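Local coordinates for protein carbon monoxide dehydrogenase (Thermococcus sp. AM4, PDB 6T7J) that probably interconverts carbon monoxide and carbon dioxide at a metal cluster, here isolated without nickel, exchanging electrons through iron-sulfur clusters, at residues 181-184 with 188-191; 566-569 with 573-576; 26-31 with 35-40. All coordinates share one frame; numbering follows the deposited sequence.

Interaction 1: residues 181-184 with 188-191; sequences KVWE and VLPR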
loop_
_atom_site.group_PDB
_atom_site.type_symbol
_atom_site.label_atom_id
_atom_site.label_comp_id
_atom_site.label_asym_id
_atom_site.label_seq_id
_atom_site.Cartn_x
_atom_site.Cartn_y
_atom_site.Cartn_z
ATOM N N LYS A 181 24.049 -7.714 11.366
ATOM C CA LYS A 181 23.799 -8.488 12.568
ATOM C C LYS A 181 22.715 -7.846 13.427
ATOM O O LYS A 181 21.888 -8.547 14.023
ATOM C CB LYS A 181 25.100 -8.640 13.355
ATOM C CG LYS A 181 24.997 -9.531 14.573
ATOM C CD LYS A 181 24.582 -10.942 14.190
ATOM C CE LYS A 181 23.465 -11.453 15.089
ATOM N NZ LYS A 181 23.903 -11.588 16.508
ATOM N N VAL A 182 22.703 -6.511 13.493
ATOM C CA VAL A 182 21.657 -5.801 14.229
ATOM C C VAL A 182 20.287 -6.121 13.646
ATOM O O VAL A 182 19.359 -6.519 14.364
ATOM C CB VAL A 182 21.931 -4.286 14.214
ATOM C CG1 VAL A 182 20.674 -3.513 14.575
ATOM C CG2 VAL A 182 23.069 -3.940 15.160
ATOM N N TRP A 183 20.140 -5.947 12.329
ATOM C CA TRP A 183 18.867 -6.213 11.669
ATOM C C TRP A 183 18.481 -7.682 11.764
ATOM O O TRP A 183 17.288 -8.005 11.827
ATOM C CB TRP A 183 18.936 -5.783 10.205
ATOM C CG TRP A 183 19.226 -4.329 10.005
ATOM C CD1 TRP A 183 18.841 -3.299 10.811
ATOM C CD2 TRP A 183 19.955 -3.740 8.920
ATOM N NE1 TRP A 183 19.286 -2.106 10.298
ATOM C CE2 TRP A 183 19.974 -2.349 9.137
ATOM C CE3 TRP A 183 20.593 -4.254 7.787
ATOM C CZ2 TRP A 183 20.607 -1.465 8.263
ATOM C CZ3 TRP A 183 21.222 -3.375 6.921
ATOM C CH2 TRP A 183 21.224 -1.996 7.165
ATOM N N GLU A 184 19.467 -8.584 11.767
ATOM C CA GLU A 184 19.168 -10.005 11.899
ATOM C C GLU A 184 18.628 -10.325 13.288
ATOM O O GLU A 184 17.636 -11.051 13.426
ATOM C CB GLU A 184 20.420 -10.828 11.597
ATOM C CG GLU A 184 20.247 -12.327 11.750
ATOM C CD GLU A 184 21.537 -13.082 11.493
ATOM O OE1 GLU A 184 21.598 -14.287 11.817
ATOM O OE2 GLU A 184 22.490 -12.469 10.967
ATOM N N VAL A 188 14.446 -7.736 11.054
ATOM C CA VAL A 188 13.888 -6.736 10.155
ATOM C C VAL A 188 14.606 -6.726 8.805
ATOM O O VAL A 188 14.496 -5.764 8.051
ATOM C CB VAL A 188 13.911 -5.338 10.803
ATOM C CG1 VAL A 188 13.122 -5.337 12.104
ATOM C CG2 VAL A 188 15.346 -4.886 11.041
ATOM N N LEU A 189 15.345 -7.784 8.493
ATOM C CA LEU A 189 16.046 -7.858 7.219
ATOM C C LEU A 189 15.037 -7.898 6.078
ATOM O O LEU A 189 14.182 -8.799 6.049
ATOM C CB LEU A 189 16.953 -9.085 7.169
ATOM C CG LEU A 189 18.281 -8.979 7.925
ATOM C CD1 LEU A 189 18.988 -10.323 7.969
ATOM C CD2 LEU A 189 19.175 -7.921 7.300
ATOM N N PRO A 190 15.082 -6.959 5.138
ATOM C CA PRO A 190 14.121 -6.974 4.032
ATOM C C PRO A 190 14.451 -8.055 3.016
ATOM O O PRO A 190 15.616 -8.365 2.756
ATOM C CB PRO A 190 14.262 -5.576 3.423
ATOM C CG PRO A 190 15.663 -5.177 3.738
ATOM C CD PRO A 190 16.002 -5.809 5.065
ATOM N N ARG A 191 13.399 -8.625 2.430
ATOM C CA ARG A 191 13.518 -9.754 1.515
ATOM C C ARG A 191 13.267 -9.376 0.063
ATOM O O ARG A 191 14.092 -9.674 -0.806
ATOM C CB ARG A 191 12.551 -10.865 1.947
ATOM C CG ARG A 191 12.710 -11.274 3.406
ATOM C CD ARG A 191 11.404 -11.782 3.993
ATOM N NE ARG A 191 10.402 -10.726 4.087
ATOM C CZ ARG A 191 9.204 -10.879 4.642
ATOM N NH1 ARG A 191 8.355 -9.861 4.679
ATOM N NH2 ARG A 191 8.851 -12.049 5.156
#
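Two residues of the loop, Val188 and Leu189, close on Trp183 and Glu184 near the end of helix 177-186. The amide N of Val188 donates to Trp183 O at 3.0 Å, with an N-H...O angle of 162°, and this bond ties the chain leaving the helix back to its last turn. The same two residues also meet through their side chains. Val188 sets CG2 between its own backbone N and carbonyl carbon, which brings that methyl to 3.8 Å from Trp183 CB and equally near the ring atom CD1. It approaches the indole obliquely. Leu189 arrives from another quarter: its CG stands anti to the carbonyl carbon (chi1 -78°), and the branch then splits its work. CD2 lies 3.6 Å from Trp183 CB and at the edge of the indole, near its plane, whereas CD1 lies 3.9 Å from Glu184 CB. Glutamate suits this place because its extended chain keeps the carboxylate in solvent while only its root is covered. Were Leu189 cut back to an alanine, both methyls would go, which would probably open a gap beside Trp183 CB and leave Glu184 CB without its cover. The far end of Trp183 is fixed elsewhere, NE1 donating to Ala569 O and the ring standing edge-to-face with Trp228 on helix 212-242. A 6→1 backbone bond, from an amide to the carbonyl five residues earlier, joined to apolar contact between the same two residues, is a feature also found in helix C-caps of the Schellman kind.

Interaction 2: residues 566-569 with 573-576; sequences YFVA and FTHL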
loop_
_atom_site.group_PDB
_atom_site.type_symbol
_atom_site.label_atom_id
_atom_site.label_comp_id
_atom_site.label_asym_id
_atom_site.label_seq_id
_atom_site.Cartn_x
_atom_site.Cartn_y
_atom_site.Cartn_z
ATOM N N TYR A 566 14.280 4.651 7.794
ATOM C CA TYR A 566 15.456 3.842 7.489
ATOM C C TYR A 566 16.746 4.507 7.942
ATOM O O TYR A 566 17.752 3.813 8.126
ATOM C CB TYR A 566 15.507 3.456 5.999
ATOM C CG TYR A 566 15.920 4.484 4.952
ATOM C CD1 TYR A 566 17.179 5.076 4.959
ATOM C CD2 TYR A 566 15.067 4.792 3.901
ATOM C CE1 TYR A 566 17.550 5.984 3.984
ATOM C CE2 TYR A 566 15.432 5.696 2.919
ATOM C CZ TYR A 566 16.672 6.287 2.966
ATOM O OH TYR A 566 17.036 7.185 1.989
ATOM N N PHE A 567 16.740 5.822 8.160
ATOM C CA PHE A 567 17.849 6.435 8.879
ATOM C C PHE A 567 17.908 5.902 10.303
ATOM O O PHE A 567 18.937 5.374 10.738
ATOM C CB PHE A 567 17.718 7.958 8.864
ATOM C CG PHE A 567 18.333 8.603 7.653
ATOM C CD1 PHE A 567 19.283 7.929 6.903
ATOM C CD2 PHE A 567 17.957 9.876 7.261
ATOM C CE1 PHE A 567 19.850 8.514 5.789
ATOM C CE2 PHE A 567 18.522 10.467 6.143
ATOM C CZ PHE A 567 19.469 9.784 5.408
ATOM N N VAL A 568 16.790 5.992 11.031
ATOM C CA VAL A 568 16.729 5.426 12.379
ATOM C C VAL A 568 17.208 3.979 12.369
ATOM O O VAL A 568 18.108 3.598 13.127
ATOM C CB VAL A 568 15.304 5.544 12.950
ATOM C CG1 VAL A 568 15.177 4.727 14.226
ATOM C CG2 VAL A 568 14.953 7.003 13.216
ATOM N N ALA A 569 16.641 3.165 11.475
ATOM C CA ALA A 569 16.983 1.746 11.414
ATOM C C ALA A 569 18.445 1.524 11.056
ATOM O O ALA A 569 19.024 0.499 11.431
ATOM C CB ALA A 569 16.079 1.036 10.407
ATOM N N PHE A 573 20.655 8.801 14.998
ATOM C CA PHE A 573 19.721 9.693 15.671
ATOM C C PHE A 573 19.124 10.667 14.661
ATOM O O PHE A 573 19.854 11.417 14.006
ATOM C CB PHE A 573 20.471 10.430 16.782
ATOM C CG PHE A 573 19.641 11.414 17.549
ATOM C CD1 PHE A 573 18.776 10.988 18.542
ATOM C CD2 PHE A 573 19.760 12.773 17.305
ATOM C CE1 PHE A 573 18.024 11.899 19.260
ATOM C CE2 PHE A 573 19.011 13.687 18.018
ATOM C CZ PHE A 573 18.147 13.250 18.998
ATOM N N THR A 574 17.798 10.656 14.530
ATOM C CA THR A 574 17.111 11.343 13.441
ATOM C C THR A 574 16.093 12.328 14.004
ATOM O O THR A 574 15.134 11.924 14.669
ATOM C CB THR A 574 16.424 10.335 12.515
ATOM O OG1 THR A 574 17.411 9.469 11.937
ATOM C CG2 THR A 574 15.666 11.048 11.401
ATOM N N HIS A 575 16.295 13.611 13.712
ATOM C CA HIS A 575 15.425 14.678 14.183
ATOM C C HIS A 575 14.348 14.991 13.153
ATOM O O HIS A 575 14.600 14.972 11.944
ATOM C CB HIS A 575 16.236 15.943 14.475
ATOM C CG HIS A 575 15.458 17.212 14.304
ATOM N ND1 HIS A 575 15.617 18.045 13.218
ATOM C CD2 HIS A 575 14.512 17.789 15.083
ATOM C CE1 HIS A 575 14.806 19.082 13.336
ATOM N NE2 HIS A 575 14.123 18.948 14.458
ATOM N N LEU A 576 13.146 15.281 13.644
ATOM C CA LEU A 576 12.031 15.720 12.817
ATOM C C LEU A 576 11.640 17.132 13.228
ATOM O O LEU A 576 11.469 17.410 14.420
ATOM C CB LEU A 576 10.831 14.780 12.957
ATOM C CG LEU A 576 11.075 13.289 12.732
ATOM C CD1 LEU A 576 9.757 12.537 12.768
ATOM C CD2 LEU A 576 11.798 13.055 11.414
#
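Thr574, on strand 574-576, reaches toward the helical residues Phe567 and Val568, and its CB makes the first contact, 3.7 Å from Val568 CG2. The hydroxyl is the next atom out. With chi1 at -61°, OG1 stands beside the backbone N of its own residue and anti to the carbonyl carbon, a position that brings it against the helix surface. There it lies 3.4 Å from Phe567 CB and 3.6 Å from Val568 N, a distance at which no bond is formed with the amide; Val568 CG2 flanks it as well. Its hydrogen bond runs instead to Val572 O in the turn, so the buried hydroxyl is satisfied close to home and meets the helix by packing alone. The methyl CG2, anti to the backbone N, makes no close contact with residues 566-569. Threonine suits the place: it is branched at CB, as strand residues often are, its carbon framework packs on valine, and its oxygen bonds back to the turn. Phe567 meets the threonine chiefly through CB, for its ring leads away to Ile528 and Leu529 of helix 525-538. Helix 558-569 and strand 574-576 are the second and third elements of a beta-alpha-beta unit that starts with strand 548-552. In the parallel sheet, strand 574-576 runs between 548-552 and 604-606, His575 bonding by its backbone to Gly550 and Ala552, and Thr574 to Lys603.

Interaction 3: residues 26-31 with 35-40; sequences KAEEEG and AWHRLL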
loop_
_atom_site.group_PDB
_atom_site.type_symbol
_atom_site.label_atom_id
_atom_site.label_comp_id
_atom_site.label_asym_id
_atom_site.label_seq_id
_atom_site.Cartn_x
_atom_site.Cartn_y
_atom_site.Cartn_z
ATOM N N LYS A 26 2.088 38.811 -5.439
ATOM C CA LYS A 26 1.644 38.867 -6.830
ATOM C C LYS A 26 0.484 37.910 -7.073
ATOM O O LYS A 26 -0.489 38.259 -7.754
ATOM C CB LYS A 26 2.811 38.548 -7.764
ATOM C CG LYS A 26 2.459 38.624 -9.239
ATOM C CD LYS A 26 3.697 38.482 -10.108
ATOM C CE LYS A 26 3.394 38.825 -11.555
ATOM N NZ LYS A 26 2.356 37.931 -12.131
ATOM N N ALA A 27 0.568 36.697 -6.519
ATOM C CA ALA A 27 -0.537 35.752 -6.620
ATOM C C ALA A 27 -1.800 36.316 -5.984
ATOM O O ALA A 27 -2.902 36.154 -6.523
ATOM C CB ALA A 27 -0.156 34.428 -5.961
ATOM N N GLU A 28 -1.657 36.978 -4.835
ATOM C CA GLU A 28 -2.820 37.566 -4.174
ATOM C C GLU A 28 -3.458 38.647 -5.037
ATOM O O GLU A 28 -4.680 38.667 -5.226
ATOM C CB GLU A 28 -2.420 38.134 -2.814
ATOM C CG GLU A 28 -1.998 37.081 -1.817
ATOM C CD GLU A 28 -2.352 37.456 -0.400
ATOM O OE1 GLU A 28 -2.797 38.603 -0.188
ATOM O OE2 GLU A 28 -2.182 36.605 0.500
ATOM N N GLU A 29 -2.644 39.559 -5.575
ATOM C CA GLU A 29 -3.208 40.638 -6.380
ATOM C C GLU A 29 -3.775 40.119 -7.697
ATOM O O GLU A 29 -4.670 40.747 -8.273
ATOM C CB GLU A 29 -2.160 41.722 -6.627
ATOM C CG GLU A 29 -2.153 42.817 -5.561
ATOM C CD GLU A 29 -3.051 43.995 -5.911
ATOM O OE1 GLU A 29 -2.548 44.968 -6.514
ATOM O OE2 GLU A 29 -4.257 43.950 -5.580
ATOM N N GLU A 30 -3.287 38.977 -8.179
ATOM C CA GLU A 30 -3.874 38.334 -9.346
ATOM C C GLU A 30 -5.012 37.386 -8.993
ATOM O O GLU A 30 -5.678 36.877 -9.902
ATOM C CB GLU A 30 -2.800 37.570 -10.128
ATOM C CG GLU A 30 -2.198 38.353 -11.281
ATOM C CD GLU A 30 -0.787 37.907 -11.605
ATOM O OE1 GLU A 30 0.141 38.732 -11.478
ATOM O OE2 GLU A 30 -0.608 36.732 -11.986
ATOM N N GLY A 31 -5.251 37.138 -7.707
ATOM C CA GLY A 31 -6.306 36.230 -7.306
ATOM C C GLY A 31 -5.980 34.770 -7.509
ATOM O O GLY A 31 -6.881 33.975 -7.798
ATOM N N ALA A 35 -0.240 27.300 -2.049
ATOM C CA ALA A 35 -0.382 26.301 -0.994
ATOM C C ALA A 35 -0.633 26.947 0.364
ATOM O O ALA A 35 -1.326 26.367 1.208
ATOM C CB ALA A 35 0.861 25.412 -0.940
ATOM N N TRP A 36 -0.092 28.146 0.589
ATOM C CA TRP A 36 -0.295 28.823 1.866
ATOM C C TRP A 36 -1.750 29.250 2.047
ATOM O O TRP A 36 -2.327 29.066 3.127
ATOM C CB TRP A 36 0.639 30.031 1.965
ATOM C CG TRP A 36 2.100 29.683 2.076
ATOM C CD1 TRP A 36 2.777 29.347 3.211
ATOM C CD2 TRP A 36 3.062 29.653 1.012
ATOM N NE1 TRP A 36 4.098 29.105 2.922
ATOM C CE2 TRP A 36 4.300 29.287 1.580
ATOM C CE3 TRP A 36 2.997 29.896 -0.364
ATOM C CZ2 TRP A 36 5.462 29.158 0.820
ATOM C CZ3 TRP A 36 4.153 29.769 -1.115
ATOM C CH2 TRP A 36 5.368 29.403 -0.521
ATOM N N HIS A 37 -2.359 29.818 1.001
ATOM C CA HIS A 37 -3.758 30.228 1.089
ATOM C C HIS A 37 -4.667 29.038 1.367
ATOM O O HIS A 37 -5.589 29.125 2.187
ATOM C CB HIS A 37 -4.183 30.930 -0.202
ATOM C CG HIS A 37 -3.329 32.104 -0.564
ATOM N ND1 HIS A 37 -2.269 32.012 -1.441
ATOM C CD2 HIS A 37 -3.377 33.399 -0.169
ATOM C CE1 HIS A 37 -1.701 33.199 -1.569
ATOM N NE2 HIS A 37 -2.354 34.056 -0.805
ATOM N N ARG A 38 -4.419 27.909 0.700
ATOM C CA ARG A 38 -5.265 26.741 0.907
ATOM C C ARG A 38 -5.014 26.102 2.268
ATOM O O ARG A 38 -5.952 25.582 2.888
ATOM C CB ARG A 38 -5.051 25.742 -0.230
ATOM C CG ARG A 38 -5.470 26.296 -1.591
ATOM C CD ARG A 38 -5.411 25.242 -2.681
ATOM N NE ARG A 38 -4.046 24.779 -2.908
ATOM C CZ ARG A 38 -3.209 25.318 -3.788
ATOM N NH1 ARG A 38 -3.597 26.344 -4.534
ATOM N NH2 ARG A 38 -1.983 24.833 -3.921
ATOM N N LEU A 39 -3.771 26.145 2.758
ATOM C CA LEU A 39 -3.512 25.750 4.138
ATOM C C LEU A 39 -4.333 26.590 5.108
ATOM O O LEU A 39 -4.927 26.058 6.053
ATOM C CB LEU A 39 -2.024 25.877 4.460
ATOM C CG LEU A 39 -1.684 25.736 5.947
ATOM C CD1 LEU A 39 -1.953 24.313 6.420
ATOM C CD2 LEU A 39 -0.240 26.137 6.226
ATOM N N LEU A 40 -4.373 27.908 4.889
ATOM C CA LEU A 40 -5.206 28.771 5.723
ATOM C C LEU A 40 -6.677 28.389 5.609
ATOM O O LEU A 40 -7.417 28.426 6.600
ATOM C CB LEU A 40 -5.001 30.237 5.335
ATOM C CG LEU A 40 -3.656 30.865 5.706
ATOM C CD1 LEU A 40 -3.612 32.327 5.285
ATOM C CD2 LEU A 40 -3.391 30.719 7.194
#
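His37 points its imidazole from helix 35-42 at the carboxylate of Glu28 on helix 20-30, and OE2 meets the ring at its edge, at the NE2 corner. NE2 donates to Glu28 OE2 at 2.9 Å; the oxygen lies close to the imidazole plane, yet the N-H...O angle is only 146°, so the bond is distinctly bent. The carboxylate does not lie flat with the ring: the two planes are 53° apart, and the donor comes to OE2 on its anti side, somewhat out of the carboxylate plane. A bend at chi2 (-148°) brings the end of the glutamate chain to His37, with CG in front of the NE2 corner, 3.2 Å from NE2. The other ring nitrogen, ND1, takes the backbone N-H of Thr34 in the turn, so both nitrogens have partners and the ring's rotation is fixed. Such a pairing is consistent with a neutral histidine protonated at NE2. OE2 is shared, since it also accepts the backbone N of Val9. Histidine suits the place because one flat ring can both accept from the turn and donate to the preceding helix. Helix 20-30 ends in a Schellman motif at Gly31, whose positive phi suits a residue without a side chain. Beyond the turn, helix 35-42 packs Trp36 on Val20 and Ile24 of helix 20-30 and on Leu327 of helix 325-330, while Arg38 bonds to Glu326 and to Val76 O of the second subunit.

In the fold
Interactions 1 and 2 form one neighbourhood although far apart in sequence: their centres are 17 Å apart, and they touch where Trp183 NE1 lies 2.9 Å from Ala569 O, joining one helix to the end of the other. Interaction 2 is nearer the catalytic region, the Phe567 side chain being about 11 Å from the broken Fe4S4 cluster, and the same helix carries Lys559 of that pocket near its start, just after Ser557. Interaction 3 is remote, its centre 47 Å from that of interaction 1 and 34 Å from that of interaction 2; it adjoins the second subunit, at Val76 of that subunit, which lines its SF4 site.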